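Side-chain contacts in protein (glyceraldehyde 3-phosphate dehydrogenase) (Sulfolobus solfataricus, PDB 1B7G), which oxidises and phosphorylates D-glyceraldehyde 3-phosphate in glycolysis, using NADP or NAD as cofactor with a marked preference for NADP: residues A[5-10]-A[69-74]; A[38-43]-A[63-68]. The protein carries 1 engineered substitution. All coordinates share one frame; numbering follows the deposited sequence.

Contact 1. Residues A[5-10]-A[69-74]. Unlike the reference sequence in segment 69-74: Glu72 (reference Asp), Asp73 (reference Tyr).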
loop_
_atom_site.group_PDB
_atom_site.type_symbol
_atom_site.label_atom_id
_atom_site.label_comp_id
_atom_site.label_asym_id
_atom_site.label_seq_id
_atom_site.Cartn_x
_atom_site.Cartn_y
_atom_site.Cartn_z
ATOM N N ALA A 5 -21.287 14.677 -8.140
ATOM C CA ALA A 5 -21.605 13.263 -7.993
ATOM C C ALA A 5 -20.474 12.387 -8.591
ATOM O O ALA A 5 -19.888 12.798 -9.573
ATOM C CB ALA A 5 -22.878 13.023 -8.807
ATOM N N VAL A 6 -20.214 11.209 -8.069
ATOM C CA VAL A 6 -19.304 10.220 -8.622
ATOM C C VAL A 6 -20.061 8.928 -8.939
ATOM O O VAL A 6 -20.522 8.205 -8.073
ATOM C CB VAL A 6 -18.108 9.842 -7.729
ATOM C CG1 VAL A 6 -17.193 8.857 -8.434
ATOM C CG2 VAL A 6 -17.327 11.084 -7.324
ATOM N N ASN A 7 -20.145 8.634 -10.232
ATOM C CA ASN A 7 -20.887 7.456 -10.693
ATOM C C ASN A 7 -19.905 6.319 -10.937
ATOM O O ASN A 7 -19.054 6.383 -11.816
ATOM C CB ASN A 7 -21.715 7.854 -11.918
ATOM C CG ASN A 7 -22.625 6.717 -12.379
ATOM O OD1 ASN A 7 -22.696 5.698 -11.705
ATOM N ND2 ASN A 7 -23.288 6.878 -13.521
ATOM N N GLY A 8 -19.907 5.340 -10.040
ATOM C CA GLY A 8 -19.013 4.207 -10.028
ATOM C C GLY A 8 -17.916 4.306 -8.983
ATOM O O GLY A 8 -16.803 4.755 -9.283
ATOM N N TYR A 9 -18.124 3.835 -7.766
ATOM C CA TYR A 9 -17.157 3.883 -6.679
ATOM C C TYR A 9 -16.164 2.740 -6.767
ATOM O O TYR A 9 -16.207 1.826 -5.929
ATOM C CB TYR A 9 -17.943 3.811 -5.335
ATOM C CG TYR A 9 -17.171 4.251 -4.120
ATOM C CD1 TYR A 9 -16.904 5.616 -3.927
ATOM C CD2 TYR A 9 -16.685 3.358 -3.186
ATOM C CE1 TYR A 9 -16.205 6.044 -2.812
ATOM C CE2 TYR A 9 -15.985 3.797 -2.067
ATOM C CZ TYR A 9 -15.753 5.136 -1.894
ATOM O OH TYR A 9 -15.015 5.570 -0.807
ATOM N N GLY A 10 -15.240 2.762 -7.747
ATOM C CA GLY A 10 -14.283 1.625 -7.883
ATOM C C GLY A 10 -12.888 2.197 -7.638
ATOM O O GLY A 10 -12.772 3.201 -6.910
ATOM N N GLY A 69 -30.735 6.839 -2.744
ATOM C CA GLY A 69 -31.645 7.072 -3.863
ATOM C C GLY A 69 -31.134 6.334 -5.103
ATOM O O GLY A 69 -30.163 5.599 -4.988
ATOM N N THR A 70 -31.758 6.558 -6.234
ATOM C CA THR A 70 -31.338 5.922 -7.478
ATOM C C THR A 70 -30.123 6.661 -8.046
ATOM O O THR A 70 -29.801 7.765 -7.591
ATOM C CB THR A 70 -32.462 6.027 -8.539
ATOM O OG1 THR A 70 -32.665 7.429 -8.797
ATOM C CG2 THR A 70 -33.738 5.385 -8.040
ATOM N N VAL A 71 -29.583 6.144 -9.159
ATOM C CA VAL A 71 -28.491 6.895 -9.800
ATOM C C VAL A 71 -29.028 8.191 -10.365
ATOM O O VAL A 71 -28.427 9.267 -10.227
ATOM C CB VAL A 71 -27.798 6.045 -10.888
ATOM C CG1 VAL A 71 -26.630 6.820 -11.491
ATOM C CG2 VAL A 71 -27.312 4.740 -10.292
ATOM N N GLU A 72 -30.235 8.149 -10.932
ATOM C CA GLU A 72 -30.908 9.326 -11.435
ATOM C C GLU A 72 -31.074 10.395 -10.360
ATOM O O GLU A 72 -30.908 11.590 -10.625
ATOM C CB GLU A 72 -32.279 8.995 -12.017
ATOM C CG GLU A 72 -32.231 8.351 -13.394
ATOM C CD GLU A 72 -31.866 6.882 -13.339
ATOM O OE1 GLU A 72 -31.723 6.334 -12.227
ATOM O OE2 GLU A 72 -31.730 6.281 -14.433
ATOM N N ASP A 73 -31.438 9.982 -9.152
ATOM C CA ASP A 73 -31.565 10.925 -8.050
ATOM C C ASP A 73 -30.246 11.671 -7.853
ATOM O O ASP A 73 -30.248 12.915 -7.839
ATOM C CB ASP A 73 -31.926 10.215 -6.745
ATOM C CG ASP A 73 -33.398 9.781 -6.756
ATOM O OD1 ASP A 73 -34.184 10.417 -7.470
ATOM O OD2 ASP A 73 -33.697 8.789 -6.089
ATOM N N LEU A 74 -29.175 10.880 -7.739
ATOM C CA LEU A 74 -27.826 11.400 -7.510
ATOM C C LEU A 74 -27.480 12.378 -8.614
ATOM O O LEU A 74 -27.024 13.486 -8.371
ATOM C CB LEU A 74 -26.780 10.267 -7.444
ATOM C CG LEU A 74 -25.307 10.684 -7.490
ATOM C CD1 LEU A 74 -24.922 11.546 -6.292
ATOM C CD2 LEU A 74 -24.356 9.481 -7.544
#
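Val71 and Leu74, one turn apart on helix 71-77, are the two side chains that reach strand 2-7, meeting Asn7 and Ala5. Just before them, Thr70 is the N-cap: its OG1 accepts from Asp73 N at 2.9 Å, while OD2 of Asp73, a tyrosine in the reference sequence, accepts from Thr70 N at 3.0 Å, a capping box at the start of the helix. Val71 then points toward the strand, and its CG1, anti to the backbone N (chi1 -177°), meets the Asn7 amide at ND2, 3.9 Å away; the two side chains cross nearly at right angles. This is apolar contact with a polar group, whose ND2 is hydrogen-bonded to Tyr97 OH. Leu74 straddles the Ala5 methyl: its CD1 and CG each lie 3.6 Å from Ala5 CB, and its CD2 approaches Val6 O at 4.1 Å. With an alanine in its place CG and both methyls are gone, which is likely to open a gap over Ala5 CB and against Val29 and Ala32 of strand 26-32. A helix laid by apolar side chains on a parallel sheet fits a Rossmann-type dinucleotide-binding domain, with Gly8 and Gly10 probably part of its glycine-rich turn.

Contact 2. Residues A[38-43]-A[63-68]; sequences YEAFIA and SGIPVA
Ile65 makes a small apolar contact with Ala40 and Phe41, joining the loop between helices 57-61 and 71-77 to the flank of helix 38-45 in the nucleotide-binding domain. No hydrogen bond crosses it, and the two segments bury 106 Å² in all. Nearly everything rests on one methyl group: Ile65 CD1 is 3.8 Å from Phe41 N and meets Ala40 CB at 4.2 Å. The methyl therefore lies against the helix backbone where these two residues join, with Ala40 C at 4.1 Å from the same CD1. Beside it, Phe41 contributes the base of its side chain, CB standing 4.4 Å from Ile65 CD1, and the methyl comes to the edge of the aromatic ring, near the ring plane, instead of covering a face.

The reach of Ile65 follows from its torsions. CG1 is anti to the carbonyl carbon (chi1 -59°) and CD1 continues extended from it (chi2 170°), which carries the terminal methyl to the helix. The loop is shaped just upstream by an ST turn, in which Ile65 N donates to Ser63 OG at 3.2 Å with an N-H...O angle of 163°; between these residues Gly64 takes a positive phi as the chain leaves helical conformation.

Both segments border the second subunit, the Phe41 ring meeting its Tyr253 and Ser63 O accepting from its Lys252. Within the chain, Phe60 of helix 57-61 and Ile50 of strand 50-51 both pack against Ala40 and Ile65, enlarging the apolar cluster, and His44, further along helix 38-45, also touches Ile65.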
loop_
_atom_site.group_PDB
_atom_site.type_symbol
_atom_site.label_atom_id
_atom_site.label_comp_id
_atom_site.label_asym_id
_atom_site.label_seq_id
_atom_site.Cartn_x
_atom_site.Cartn_y
_atom_site.Cartn_z
ATOM N N TYR A 38 -16.804 -4.494 0.179
ATOM C CA TYR A 38 -16.020 -3.829 1.186
ATOM C C TYR A 38 -15.762 -2.363 0.880
ATOM O O TYR A 38 -15.667 -1.586 1.842
ATOM C CB TYR A 38 -14.708 -4.552 1.529
ATOM C CG TYR A 38 -13.766 -4.602 0.327
ATOM C CD1 TYR A 38 -13.777 -5.645 -0.572
ATOM C CD2 TYR A 38 -12.821 -3.590 0.195
ATOM C CE1 TYR A 38 -12.887 -5.679 -1.637
ATOM C CE2 TYR A 38 -11.956 -3.597 -0.888
ATOM C CZ TYR A 38 -11.994 -4.637 -1.794
ATOM O OH TYR A 38 -11.132 -4.629 -2.859
ATOM N N GLU A 39 -15.695 -1.982 -0.400
ATOM C CA GLU A 39 -15.549 -0.597 -0.785
ATOM C C GLU A 39 -16.817 0.188 -0.422
ATOM O O GLU A 39 -16.645 1.223 0.217
ATOM C CB GLU A 39 -15.211 -0.378 -2.260
ATOM C CG GLU A 39 -13.697 -0.527 -2.525
ATOM C CD GLU A 39 -13.425 -1.005 -3.948
ATOM O OE1 GLU A 39 -14.215 -1.813 -4.483
ATOM O OE2 GLU A 39 -12.424 -0.564 -4.551
ATOM N N ALA A 40 -18.007 -0.322 -0.734
ATOM C CA ALA A 40 -19.237 0.324 -0.300
ATOM C C ALA A 40 -19.364 0.399 1.221
ATOM O O ALA A 40 -19.796 1.419 1.768
ATOM C CB ALA A 40 -20.460 -0.390 -0.878
ATOM N N PHE A 41 -19.011 -0.656 1.948
ATOM C CA PHE A 41 -19.040 -0.664 3.395
ATOM C C PHE A 41 -18.237 0.513 3.946
ATOM O O PHE A 41 -18.674 1.355 4.731
ATOM C CB PHE A 41 -18.401 -1.967 3.927
ATOM C CG PHE A 41 -18.532 -2.109 5.427
ATOM C CD1 PHE A 41 -19.772 -2.304 6.002
ATOM C CD2 PHE A 41 -17.428 -2.064 6.251
ATOM C CE1 PHE A 41 -19.905 -2.439 7.372
ATOM C CE2 PHE A 41 -17.544 -2.194 7.617
ATOM C CZ PHE A 41 -18.796 -2.382 8.189
ATOM N N ILE A 42 -16.986 0.578 3.490
ATOM C CA ILE A 42 -16.056 1.613 3.919
ATOM C C ILE A 42 -16.492 3.010 3.542
ATOM O O ILE A 42 -16.318 3.930 4.373
ATOM C CB ILE A 42 -14.616 1.290 3.478
ATOM C CG1 ILE A 42 -14.216 -0.038 4.092
ATOM C CG2 ILE A 42 -13.683 2.437 3.903
ATOM C CD1 ILE A 42 -12.824 -0.543 3.802
ATOM N N ALA A 43 -17.125 3.216 2.401
ATOM C CA ALA A 43 -17.638 4.533 2.039
ATOM C C ALA A 43 -18.743 4.946 3.031
ATOM O O ALA A 43 -18.793 6.072 3.547
ATOM C CB ALA A 43 -18.219 4.474 0.632
ATOM N N SER A 63 -27.564 -6.011 2.395
ATOM C CA SER A 63 -26.332 -5.848 3.137
ATOM C C SER A 63 -26.477 -5.023 4.406
ATOM O O SER A 63 -25.583 -4.967 5.254
ATOM C CB SER A 63 -25.284 -5.159 2.224
ATOM O OG SER A 63 -25.737 -3.863 1.850
ATOM N N GLY A 64 -27.544 -4.227 4.490
ATOM C CA GLY A 64 -27.721 -3.360 5.646
ATOM C C GLY A 64 -27.093 -1.999 5.391
ATOM O O GLY A 64 -27.140 -1.131 6.269
ATOM N N ILE A 65 -26.498 -1.805 4.208
ATOM C CA ILE A 65 -25.938 -0.466 3.929
ATOM C C ILE A 65 -27.075 0.349 3.344
ATOM O O ILE A 65 -27.728 -0.088 2.396
ATOM C CB ILE A 65 -24.761 -0.561 2.942
ATOM C CG1 ILE A 65 -23.657 -1.458 3.529
ATOM C CG2 ILE A 65 -24.191 0.816 2.624
ATOM C CD1 ILE A 65 -22.561 -1.795 2.526
ATOM N N PRO A 66 -27.389 1.494 3.934
ATOM C CA PRO A 66 -28.473 2.312 3.436
ATOM C C PRO A 66 -28.151 2.887 2.055
ATOM O O PRO A 66 -27.007 3.232 1.814
ATOM C CB PRO A 66 -28.591 3.427 4.468
ATOM C CG PRO A 66 -27.262 3.483 5.139
ATOM C CD PRO A 66 -26.686 2.089 5.086
ATOM N N VAL A 67 -29.160 3.084 1.240
ATOM C CA VAL A 67 -29.165 3.629 -0.080
ATOM C C VAL A 67 -29.892 4.974 -0.140
ATOM O O VAL A 67 -31.115 5.039 0.031
ATOM C CB VAL A 67 -29.906 2.666 -1.035
ATOM C CG1 VAL A 67 -30.055 3.272 -2.426
ATOM C CG2 VAL A 67 -29.220 1.323 -1.116
ATOM N N ALA A 68 -29.212 6.030 -0.530
ATOM C CA ALA A 68 -29.761 7.372 -0.561
ATOM C C ALA A 68 -30.738 7.634 -1.676
ATOM O O ALA A 68 -31.541 8.570 -1.571
ATOM C CB ALA A 68 -28.612 8.373 -0.569
#

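Contacts 1 and 2 lie with their centres about 13 Å apart, on the same side of the chain's centre and in the same N-terminal, Rossmann-type part of the chain. Along the chain they are nested: 5-10 comes first, then 38-43, 63-68 and 69-74, so contact 2 falls inside the loop closed by contact 1, and its loop runs directly into the helix of contact 1. The two also touch through Tyr9, whose CE2 lies 3.6 Å from Ala43 CB. Contact 1 packs helix 71-77 on strand 2-7 within the parallel sheet; contact 2 packs helix 38-45 and the loop before helix 71-77 together near strand 50-51, outermost in this chain. Both belong to the probable dinucleotide-binding part of the subunit.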